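Hydrolase family protein (Deinococcus radiodurans R1, PDB 3CNH) probably acts as a metal-dependent phosphatase of the haloacid dehalogenase-like superfamily, although its natural substrate is not known. Local coordinates at residues A[58-61]-A[62-66]; A[78-81]-A[82-85]; A[139-143]-A[144-148]; A[166-169]-A[170-174]. All blocks are in the same frame, centred on the assembly; numbering follows the deposited sequence. Where two conformers were deposited one is given.

Interaction 1. Residues A[58-61]-A[62-66]; sequences AEYL and EQVVF
Ala-58 gives its carbonyl oxygen to Glu-62 N, 2.9 Å away, an ordinary i to i+4 bond of helix 57-64. Glu-59 O does the same for Gln-63 N at 3.2 Å, while the acid of Glu-59 turns back to Thr-56 N at the start of the helix. Tyr-60 O takes Val-64 N at 2.8 Å, and the two side chains meet on the same flank. With CG of Tyr-60 anti to the backbone N (chi1 166°), the ring swings along the helix until Val-64 CG2 sits over one face, 3.9 Å from the centroid, a CH-pi contact. The phenol OH reaches beyond, bonded to His-43 and Trp-20. At Leu-61 the pattern changes. Leu-61 O is gripped twice, by Val-65 N at 2.9 Å and by Phe-66 N at 2.8 Å, the latter almost straight at 175°. This i+5 bond opens the last turn into a pi-turn and brings the Phe-66 ring alongside, CD2 lying 4.0 Å from Leu-61 CB. Such a widened final turn closes a helix of the all-helical cap that haloacid dehalogenase-like enzymes of this type carry over their Rossmann-like core, packed here between helices 36-51 and 74-83.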
loop_
_atom_site.group_PDB
_atom_site.type_symbol
_atom_site.label_atom_id
_atom_site.label_comp_id
_atom_site.label_asym_id
_atom_site.label_seq_id
_atom_site.Cartn_x
_atom_site.Cartn_y
_atom_site.Cartn_z
ATOM N N ALA A 58 9.417 8.672 13.874
ATOM C CA ALA A 58 9.742 9.110 15.241
ATOM C C ALA A 58 8.836 10.267 15.618
ATOM O O ALA A 58 8.323 10.375 16.752
ATOM C CB ALA A 58 11.190 9.537 15.341
ATOM N N GLU A 59 8.718 11.182 14.672
ATOM C CA GLU A 59 7.891 12.370 14.837
ATOM C C GLU A 59 6.425 11.998 15.060
ATOM O O GLU A 59 5.753 12.513 15.982
ATOM C CB GLU A 59 8.032 13.334 13.664
ATOM C CG GLU A 59 9.340 14.127 13.659
ATOM C CD GLU A 59 9.543 14.957 12.383
ATOM O OE1 GLU A 59 9.101 14.550 11.302
ATOM O OE2 GLU A 59 10.207 16.006 12.452
ATOM N N TYR A 60 5.947 11.109 14.216
ATOM C CA TYR A 60 4.569 10.612 14.328
ATOM C C TYR A 60 4.362 9.992 15.701
ATOM O O TYR A 60 3.420 10.321 16.421
ATOM C CB TYR A 60 4.266 9.645 13.177
ATOM C CG TYR A 60 3.011 8.794 13.335
ATOM C CD1 TYR A 60 3.068 7.605 14.023
ATOM C CD2 TYR A 60 1.797 9.162 12.758
ATOM C CE1 TYR A 60 1.946 6.808 14.183
ATOM C CE2 TYR A 60 0.660 8.369 12.913
ATOM C CZ TYR A 60 0.752 7.185 13.623
ATOM O OH TYR A 60 -0.359 6.381 13.796
ATOM N N LEU A 61 5.282 9.115 16.093
ATOM C CA LEU A 61 5.136 8.421 17.402
ATOM C C LEU A 61 5.175 9.382 18.581
ATOM O O LEU A 61 4.477 9.202 19.604
ATOM C CB LEU A 61 6.160 7.277 17.558
ATOM C CG LEU A 61 5.897 6.082 16.656
ATOM C CD1 LEU A 61 7.013 5.045 16.915
ATOM C CD2 LEU A 61 4.510 5.474 16.856
ATOM N N GLU A 62 5.954 10.448 18.434
ATOM C CA GLU A 62 6.082 11.477 19.464
ATOM C C GLU A 62 4.729 12.132 19.709
ATOM O O GLU A 62 4.336 12.419 20.838
ATOM C CB GLU A 62 7.100 12.555 19.039
ATOM C CG GLU A 62 7.126 13.797 19.942
ATOM C CD GLU A 62 7.498 13.475 21.359
ATOM O OE1 GLU A 62 7.991 12.354 21.628
ATOM O OE2 GLU A 62 7.300 14.364 22.209
ATOM N N GLN A 63 4.011 12.355 18.623
ATOM C CA GLN A 63 2.712 13.033 18.739
ATOM C C GLN A 63 1.558 12.113 19.072
ATOM O O GLN A 63 0.622 12.490 19.786
ATOM C CB GLN A 63 2.350 13.772 17.458
ATOM C CG GLN A 63 3.340 14.859 17.068
ATOM C CD GLN A 63 2.816 15.750 15.968
ATOM O OE1 GLN A 63 1.678 15.593 15.510
ATOM N NE2 GLN A 63 3.640 16.708 15.547
ATOM N N VAL A 64 1.645 10.908 18.555
ATOM C CA VAL A 64 0.513 9.973 18.615
ATOM C C VAL A 64 0.507 9.069 19.841
ATOM O O VAL A 64 -0.561 8.665 20.327
ATOM C CB VAL A 64 0.392 9.197 17.300
ATOM C CG1 VAL A 64 -0.687 8.148 17.391
ATOM C CG2 VAL A 64 0.098 10.166 16.145
ATOM N N VAL A 65 1.714 8.791 20.350
ATOM C CA VAL A 65 1.903 7.893 21.479
ATOM C C VAL A 65 2.702 8.428 22.635
ATOM O O VAL A 65 2.243 8.385 23.775
ATOM C CB VAL A 65 2.542 6.547 21.016
ATOM C CG1 VAL A 65 2.702 5.599 22.198
ATOM C CG2 VAL A 65 1.687 5.886 19.946
ATOM N N PHE A 66 3.874 8.977 22.336
ATOM C CA PHE A 66 4.825 9.394 23.380
ATOM C C PHE A 66 4.734 10.862 23.758
ATOM O O PHE A 66 5.737 11.534 23.973
ATOM C CB PHE A 66 6.237 8.974 22.986
ATOM C CG PHE A 66 6.374 7.479 22.803
ATOM C CD1 PHE A 66 6.577 6.658 23.897
ATOM C CD2 PHE A 66 6.227 6.912 21.553
ATOM C CE1 PHE A 66 6.671 5.284 23.736
ATOM C CE2 PHE A 66 6.319 5.541 21.379
ATOM C CZ PHE A 66 6.533 4.731 22.484
#

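Interaction 2. Residues A[78-81]-A[82-85]; sequences RAVM and EEQS
Arg-78 O receives Glu-82 N at 2.9 Å and Ala-79 O receives Glu-83 N at 3.1 Å, the regular bonds of helix 74-83, before Gln-84 N tightens the chain by reaching back only three residues to Met-81 O. That last donor stands well above the carbonyl plane, and Val-80 O is taken instead by the side chain of Gln-84. Its chain folds back at chi2 (-52°), which carries NE2 to Val-80 O at 3.0 Å with the acceptor in the plane of the amide; along the way the amide runs beside Val-80, pointing the same way. With Gln-84 cut back to an alanine, Val-80 O would probably lose this donor and Val-80 CG1 the amide lying against it. Met-81 O has a further donor: water 1 gives it a proton at 2.7 Å and accepts one from Ser-85 OG, a hydroxyl that also meets Arg-118. On another flank Arg-78 CD lies 3.1 Å from Glu-82 OE2, but the salt bridge from NE to OE2 is long at 4.0 Å, the two planes turned 37° apart, and Arg-78 was modelled in two conformers. Around this helix end, Val-80 and Gln-84 lean on helix 22-32, Glu-82 and Ser-85 on helix 112-122, and the selenomethionine at Met-81 reaches both helix 112-122 and helix 57-64.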
loop_
_atom_site.group_PDB
_atom_site.type_symbol
_atom_site.label_atom_id
_atom_site.label_comp_id
_atom_site.label_asym_id
_atom_site.label_seq_id
_atom_site.Cartn_x
_atom_site.Cartn_y
_atom_site.Cartn_z
ATOM N N ARG A 78 7.031 0.154 17.589
ATOM C CA ARG A 78 7.295 -0.020 16.172
ATOM C C ARG A 78 7.285 -1.512 15.793
ATOM O O ARG A 78 6.772 -1.900 14.729
ATOM C CB ARG A 78 8.602 0.691 15.839
ATOM C CG ARG A 78 8.805 0.972 14.385
ATOM C CD ARG A 78 9.723 0.030 13.806
ATOM N NE ARG A 78 11.031 0.228 14.399
ATOM C CZ ARG A 78 12.028 0.808 13.754
ATOM N NH1 ARG A 78 13.201 0.965 14.352
ATOM N NH2 ARG A 78 11.846 1.221 12.508
ATOM N N ALA A 79 7.802 -2.336 16.684
ATOM C CA ALA A 79 7.856 -3.786 16.441
ATOM C C ALA A 79 6.463 -4.352 16.262
ATOM O O ALA A 79 6.200 -5.144 15.350
ATOM C CB ALA A 79 8.567 -4.529 17.583
ATOM N N VAL A 80 5.570 -3.934 17.146
ATOM C CA VAL A 80 4.187 -4.432 17.122
ATOM C C VAL A 80 3.444 -3.871 15.890
ATOM O O VAL A 80 2.622 -4.557 15.261
ATOM C CB VAL A 80 3.450 -4.166 18.463
ATOM C CG1 VAL A 80 1.999 -4.625 18.364
ATOM C CG2 VAL A 80 4.170 -4.900 19.624
HETATM N N MSE A 81 3.768 -2.644 15.507
HETATM C CA MSE A 81 3.179 -2.074 14.279
HETATM C C MSE A 81 3.541 -2.970 13.101
HETATM O O MSE A 81 2.695 -3.391 12.315
HETATM C CB MSE A 81 3.691 -0.655 13.978
HETATM C CG MSE A 81 3.224 0.377 14.916
HETATM SE SE MSE A 81 3.925 2.149 14.487
HETATM C CE MSE A 81 3.458 2.180 12.662
ATOM N N GLU A 82 4.820 -3.300 13.036
ATOM C CA GLU A 82 5.359 -4.077 11.907
ATOM C C GLU A 82 4.684 -5.436 11.795
ATOM O O GLU A 82 4.343 -5.932 10.698
ATOM C CB GLU A 82 6.887 -4.185 12.020
ATOM C CG GLU A 82 7.534 -2.869 11.672
ATOM C CD GLU A 82 9.035 -2.869 11.872
ATOM O OE1 GLU A 82 9.530 -3.804 12.539
ATOM O OE2 GLU A 82 9.674 -1.917 11.371
ATOM N N GLU A 83 4.446 -6.017 12.947
ATOM C CA GLU A 83 3.835 -7.343 13.034
ATOM C C GLU A 83 2.401 -7.451 12.574
ATOM O O GLU A 83 1.884 -8.569 12.416
ATOM C CB GLU A 83 3.917 -7.888 14.452
ATOM C CG GLU A 83 5.346 -8.165 14.809
ATOM C CD GLU A 83 5.530 -8.317 16.270
ATOM O OE1 GLU A 83 4.533 -8.152 17.015
ATOM O OE2 GLU A 83 6.683 -8.575 16.668
ATOM N N GLN A 84 1.770 -6.315 12.356
ATOM C CA GLN A 84 0.379 -6.301 11.876
ATOM C C GLN A 84 0.337 -6.753 10.422
ATOM O O GLN A 84 -0.709 -7.156 9.933
ATOM C CB GLN A 84 -0.270 -4.924 11.968
ATOM C CG GLN A 84 -0.308 -4.402 13.397
ATOM C CD GLN A 84 -0.907 -5.376 14.322
ATOM O OE1 GLN A 84 -2.089 -5.695 14.206
ATOM N NE2 GLN A 84 -0.106 -5.879 15.279
ATOM N N SER A 85 1.479 -6.686 9.754
ATOM C CA SER A 85 1.566 -7.027 8.319
ATOM C C SER A 85 1.662 -8.521 8.148
ATOM O O SER A 85 2.538 -9.165 8.684
ATOM C CB SER A 85 2.750 -6.332 7.655
ATOM O OG SER A 85 2.537 -4.924 7.581
HETATM O O HOH W 1 2.156 -3.351 9.658
#

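Interaction 3. Residues A[139-143]-A[144-148]; sequences VMKPN and PAMYR. With PO4 (phosphate ion), chain D.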
loop_
_atom_site.group_PDB
_atom_site.type_symbol
_atom_site.label_atom_id
_atom_site.label_comp_id
_atom_site.label_asym_id
_atom_site.label_seq_id
_atom_site.Cartn_x
_atom_site.Cartn_y
_atom_site.Cartn_z
ATOM N N VAL A 139 3.006 12.246 -2.910
ATOM C CA VAL A 139 1.582 12.266 -3.334
ATOM C C VAL A 139 1.027 10.889 -3.009
ATOM O O VAL A 139 1.783 9.941 -2.837
ATOM C CB VAL A 139 1.333 12.647 -4.837
ATOM C CG1 VAL A 139 1.505 14.169 -5.034
ATOM C CG2 VAL A 139 2.274 11.874 -5.703
HETATM N N MSE A 140 -0.290 10.798 -2.899
HETATM C CA MSE A 140 -0.957 9.559 -2.491
HETATM C C MSE A 140 -2.200 9.281 -3.334
HETATM O O MSE A 140 -2.847 10.186 -3.842
HETATM C CB MSE A 140 -1.368 9.635 -1.003
HETATM C CG MSE A 140 -2.480 10.581 -0.820
HETATM SE SE MSE A 140 -3.153 10.579 1.042
HETATM C CE MSE A 140 -1.799 11.333 1.684
ATOM N N LYS A 141 -2.498 8.006 -3.521
ATOM C CA LYS A 141 -3.778 7.636 -4.080
ATOM C C LYS A 141 -4.798 8.240 -3.121
ATOM O O LYS A 141 -4.563 8.259 -1.910
ATOM C CB LYS A 141 -3.930 6.111 -4.116
ATOM C CG LYS A 141 -2.982 5.413 -5.025
ATOM C CD LYS A 141 -3.239 3.887 -5.043
ATOM C CE LYS A 141 -2.994 3.274 -3.730
ATOM N NZ LYS A 141 -2.992 1.790 -3.723
ATOM N N PRO A 142 -5.971 8.631 -3.610
ATOM C CA PRO A 142 -6.518 8.482 -4.955
ATOM C C PRO A 142 -6.289 9.697 -5.854
ATOM O O PRO A 142 -7.015 9.920 -6.818
ATOM C CB PRO A 142 -8.022 8.355 -4.667
ATOM C CG PRO A 142 -8.225 9.299 -3.563
ATOM C CD PRO A 142 -6.987 9.150 -2.680
ATOM N N ASN A 143 -5.309 10.504 -5.496
ATOM C CA ASN A 143 -4.967 11.700 -6.302
ATOM C C ASN A 143 -4.675 11.312 -7.747
ATOM O O ASN A 143 -3.834 10.442 -8.003
ATOM C CB ASN A 143 -3.760 12.413 -5.711
ATOM C CG ASN A 143 -3.500 13.777 -6.334
ATOM O OD1 ASN A 143 -3.995 14.104 -7.422
ATOM N ND2 ASN A 143 -2.676 14.573 -5.658
ATOM N N PRO A 144 -5.400 11.897 -8.706
ATOM C CA PRO A 144 -5.080 11.550 -10.090
ATOM C C PRO A 144 -3.583 11.712 -10.399
ATOM O O PRO A 144 -3.030 10.985 -11.218
ATOM C CB PRO A 144 -5.913 12.551 -10.896
ATOM C CG PRO A 144 -7.082 12.868 -9.971
ATOM C CD PRO A 144 -6.527 12.835 -8.595
ATOM N N ALA A 145 -2.951 12.683 -9.733
ATOM C CA ALA A 145 -1.510 12.934 -9.970
ATOM C C ALA A 145 -0.644 11.717 -9.630
ATOM O O ALA A 145 0.433 11.519 -10.213
ATOM C CB ALA A 145 -1.025 14.147 -9.165
HETATM N N MSE A 146 -1.075 10.919 -8.662
HETATM C CA MSE A 146 -0.273 9.727 -8.276
HETATM C C MSE A 146 -0.245 8.723 -9.426
HETATM O O MSE A 146 0.780 8.126 -9.752
HETATM C CB MSE A 146 -0.863 9.077 -7.049
HETATM C CG MSE A 146 -0.298 7.803 -6.637
HETATM SE SE MSE A 146 1.609 7.980 -6.173
HETATM C CE MSE A 146 1.675 6.719 -4.620
ATOM N N TYR A 147 -1.414 8.520 -10.010
ATOM C CA TYR A 147 -1.535 7.559 -11.116
ATOM C C TYR A 147 -0.690 8.026 -12.301
ATOM O O TYR A 147 0.047 7.248 -12.925
ATOM C CB TYR A 147 -3.018 7.329 -11.504
ATOM C CG TYR A 147 -3.804 6.709 -10.396
ATOM C CD1 TYR A 147 -3.668 5.380 -10.081
ATOM C CD2 TYR A 147 -4.605 7.504 -9.549
ATOM C CE1 TYR A 147 -4.357 4.822 -9.012
ATOM C CE2 TYR A 147 -5.298 6.936 -8.496
ATOM C CZ TYR A 147 -5.175 5.615 -8.230
ATOM O OH TYR A 147 -5.865 5.093 -7.155
ATOM N N ARG A 148 -0.803 9.303 -12.596
ATOM C CA ARG A 148 -0.064 9.899 -13.716
ATOM C C ARG A 148 1.444 9.790 -13.476
ATOM O O ARG A 148 2.217 9.537 -14.378
ATOM C CB ARG A 148 -0.505 11.347 -13.988
ATOM C CG ARG A 148 -1.980 11.430 -14.432
ATOM C CD ARG A 148 -2.412 12.775 -15.003
ATOM N NE ARG A 148 -3.630 12.598 -15.799
ATOM C CZ ARG A 148 -4.839 12.972 -15.402
ATOM N NH1 ARG A 148 -5.000 13.628 -14.270
ATOM N NH2 ARG A 148 -5.880 12.746 -16.179
HETATM P P PO4 D . -1.968 0.620 0.118
HETATM O O1 PO4 D . -2.031 1.689 -0.873
HETATM O O2 PO4 D . -3.309 -0.124 0.158
HETATM O O3 PO4 D . -0.752 -0.315 0.037
HETATM O O4 PO4 D . -1.903 1.172 1.543
#
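Asn-143 OD1 accepts Ala-145 N at 2.9 Å, an Asx turn that caps the start of helix 144-154. Because CG stands anti to the backbone N (chi1 -170°), the carboxamide folds forward over the Pro-144 peptide, and the donor comes in from above the plane of the side-chain carbonyl. Asn-143 O accepts Met-146 N at 2.9 Å, so one asparagine serves two amides of the first turn. A leucine in its place would probably leave Ala-145 N without its capping acceptor and make the helix start less firmly held. Just before it, the cis peptide between Lys-141 and Pro-142 makes a type VI turn, closed by Asn-143 N on Met-140 O. Underneath, the selenomethionine Met-146 bends back so that SE lies 4.0 Å from Val-139 CG2, and its CG packs 3.9 Å from CG of Lys-141. Tyr-147 crosses the lysine at about a right angle, Tyr-147 OH 3.6 Å from Lys-141 CD, while its edge faces Pro-142 O. Beyond the tyrosine the lysine chain bends at chi3 (-64°), and Lys-141 NZ reaches phosphate O1 at 3.0 Å. NZ also forms salt bridges to Asp-10 and Asp-165 and a hydrogen bond to Leu-107 O. The position is consistent with the motif III lysine of haloacid dehalogenase-like enzymes, probably balancing charge where this phosphate, likely from the crystallisation liquor, is bound.

Interaction 4. Residues A[166-169]-A[170-174]; sequences DRLQ and NVQAA. With NA (sodium ion), chain C.
Asn-170 lies side by side with Arg-167, both side chains pointing the same way but with the amide and guanidinium planes 76° apart. Water 3 sits between them: it takes a bond from Arg-167 NE at 2.9 Å, in the plane of the guanidinium, and a weak one from Asn-170 ND2, and its oxygen binds the sodium ion at 2.2 Å. Through water 3 the asparagine is in the metal's second shell; ND2 also makes a weak bond to Asp-165 OD1. Next, Val-171 N closes the first full turn on Arg-167 O at 3.1 Å, while its side chain packs on Ala-181 and Gln-183 of strand 180-183. Gln-172 N follows with Leu-168 O at 2.8 Å. Here the side chains overlap too: CG of Gln-172 stands anti to the carbonyl carbon (chi1 -66°), which lays the amide obliquely across the leucine, CD 3.6 Å from Leu-168 CG. Ala-173 N bonds to Gln-169 O, and Ala-174 settles against Ala-181, completing the side of the beta-alpha-beta unit that faces the sheet. At the opposite end of the segment pair, Asp-166 OD1 binds the sodium at 2.3 Å, and water 2, bound to the sodium at 2.3 Å, has weak bonds to Asp-166 OD2 and Arg-167 NH2. Asp-10 and Gly-12 also ligate the ion. Arg-167 NE probably helps fix water 3, with weaker help from Asn-170, so the outer shell is likely to steady the cation's water ligands; in relatives that place usually holds magnesium.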
loop_
_atom_site.group_PDB
_atom_site.type_symbol
_atom_site.label_atom_id
_atom_site.label_comp_id
_atom_site.label_asym_id
_atom_site.label_seq_id
_atom_site.Cartn_x
_atom_site.Cartn_y
_atom_site.Cartn_z
ATOM N N ASP A 166 -7.886 -2.637 -4.020
ATOM C CA ASP A 166 -9.087 -3.214 -3.395
ATOM C C ASP A 166 -10.196 -2.223 -3.204
ATOM O O ASP A 166 -11.303 -2.611 -2.874
ATOM C CB ASP A 166 -8.843 -3.961 -2.078
ATOM C CG ASP A 166 -8.298 -3.114 -0.992
ATOM O OD1 ASP A 166 -7.566 -2.156 -1.286
ATOM O OD2 ASP A 166 -8.540 -3.457 0.170
ATOM N N ARG A 167 -9.880 -0.942 -3.402
ATOM C CA ARG A 167 -10.875 0.122 -3.215
ATOM C C ARG A 167 -11.399 0.644 -4.553
ATOM O O ARG A 167 -10.632 1.103 -5.391
ATOM C CB ARG A 167 -10.273 1.283 -2.406
ATOM C CG ARG A 167 -9.742 0.854 -1.056
ATOM C CD ARG A 167 -9.162 2.038 -0.262
ATOM N NE ARG A 167 -8.268 1.614 0.825
ATOM C CZ ARG A 167 -8.590 1.662 2.110
ATOM N NH1 ARG A 167 -9.758 2.146 2.480
ATOM N NH2 ARG A 167 -7.722 1.250 3.021
ATOM N N LEU A 168 -12.722 0.662 -4.668
ATOM C CA LEU A 168 -13.399 1.148 -5.863
ATOM C C LEU A 168 -12.981 2.585 -6.189
ATOM O O LEU A 168 -12.773 2.911 -7.339
ATOM C CB LEU A 168 -14.903 1.079 -5.725
ATOM C CG LEU A 168 -15.703 1.564 -6.930
ATOM C CD1 LEU A 168 -15.468 0.713 -8.186
ATOM C CD2 LEU A 168 -17.173 1.585 -6.503
ATOM N N GLN A 169 -12.891 3.432 -5.172
ATOM C CA GLN A 169 -12.502 4.832 -5.434
ATOM C C GLN A 169 -11.160 4.916 -6.156
ATOM O O GLN A 169 -10.955 5.766 -7.054
ATOM C CB GLN A 169 -12.472 5.637 -4.133
ATOM C CG GLN A 169 -12.175 7.132 -4.285
ATOM C CD GLN A 169 -12.259 7.850 -2.927
ATOM O OE1 GLN A 169 -12.594 7.210 -1.919
ATOM N NE2 GLN A 169 -11.940 9.152 -2.884
ATOM N N ASN A 170 -10.247 4.019 -5.792
ATOM C CA ASN A 170 -8.898 3.980 -6.411
ATOM C C ASN A 170 -8.963 3.425 -7.834
ATOM O O ASN A 170 -8.271 3.894 -8.742
ATOM C CB ASN A 170 -7.884 3.239 -5.561
ATOM C CG ASN A 170 -7.389 4.073 -4.407
ATOM O OD1 ASN A 170 -7.271 5.277 -4.547
ATOM N ND2 ASN A 170 -7.025 3.445 -3.318
ATOM N N VAL A 171 -9.809 2.418 -8.027
ATOM C CA VAL A 171 -10.013 1.839 -9.350
ATOM C C VAL A 171 -10.581 2.882 -10.307
ATOM O O VAL A 171 -10.125 3.070 -11.466
ATOM C CB VAL A 171 -10.930 0.569 -9.274
ATOM C CG1 VAL A 171 -11.394 0.129 -10.660
ATOM C CG2 VAL A 171 -10.183 -0.530 -8.499
ATOM N N GLN A 172 -11.561 3.604 -9.795
ATOM C CA GLN A 172 -12.213 4.637 -10.589
ATOM C C GLN A 172 -11.257 5.776 -10.941
ATOM O O GLN A 172 -11.281 6.305 -12.041
ATOM C CB GLN A 172 -13.503 5.132 -9.927
ATOM C CG GLN A 172 -14.594 4.073 -9.846
ATOM C CD GLN A 172 -15.782 4.504 -9.045
ATOM O OE1 GLN A 172 -15.639 5.230 -8.069
ATOM N NE2 GLN A 172 -16.968 4.047 -9.434
ATOM N N ALA A 173 -10.417 6.179 -9.992
ATOM C CA ALA A 173 -9.452 7.272 -10.224
ATOM C C ALA A 173 -8.435 6.887 -11.288
ATOM O O ALA A 173 -8.081 7.675 -12.144
ATOM C CB ALA A 173 -8.737 7.684 -8.899
ATOM N N ALA A 174 -8.014 5.643 -11.232
ATOM C CA ALA A 174 -7.072 5.107 -12.222
ATOM C C ALA A 174 -7.720 5.164 -13.604
ATOM O O ALA A 174 -7.127 5.604 -14.600
ATOM C CB ALA A 174 -6.674 3.665 -11.868
HETATM NA NA NA C . -5.620 -1.163 -0.535
HETATM O O HOH W 2 -6.455 -1.196 1.647
HETATM O O HOH W 3 -6.421 0.798 -1.300
#

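Interactions 3 and 4 together border what is probably the active site, marked by the sodium and the phosphate, their centres about 11 Å apart. They touch where Tyr-147 OH probably donates to Asn-170 O at 3.1 Å and where Pro-142 packs on Asn-170. Interaction 3 brings a lysine to the phosphate, interaction 4 an aspartate to the sodium, and the two bound species meet, phosphate O2 lying 2.6 Å from the ion. Interactions 1 and 2 belong to the helical cap and join through Leu-61 CD2 and Met-81 SE, 4.1 Å apart. The centres of interactions 2 and 3 are about 26 Å apart, yet the Ser-85 side chain at the end of interaction 2 comes within about 12 Å of the sodium.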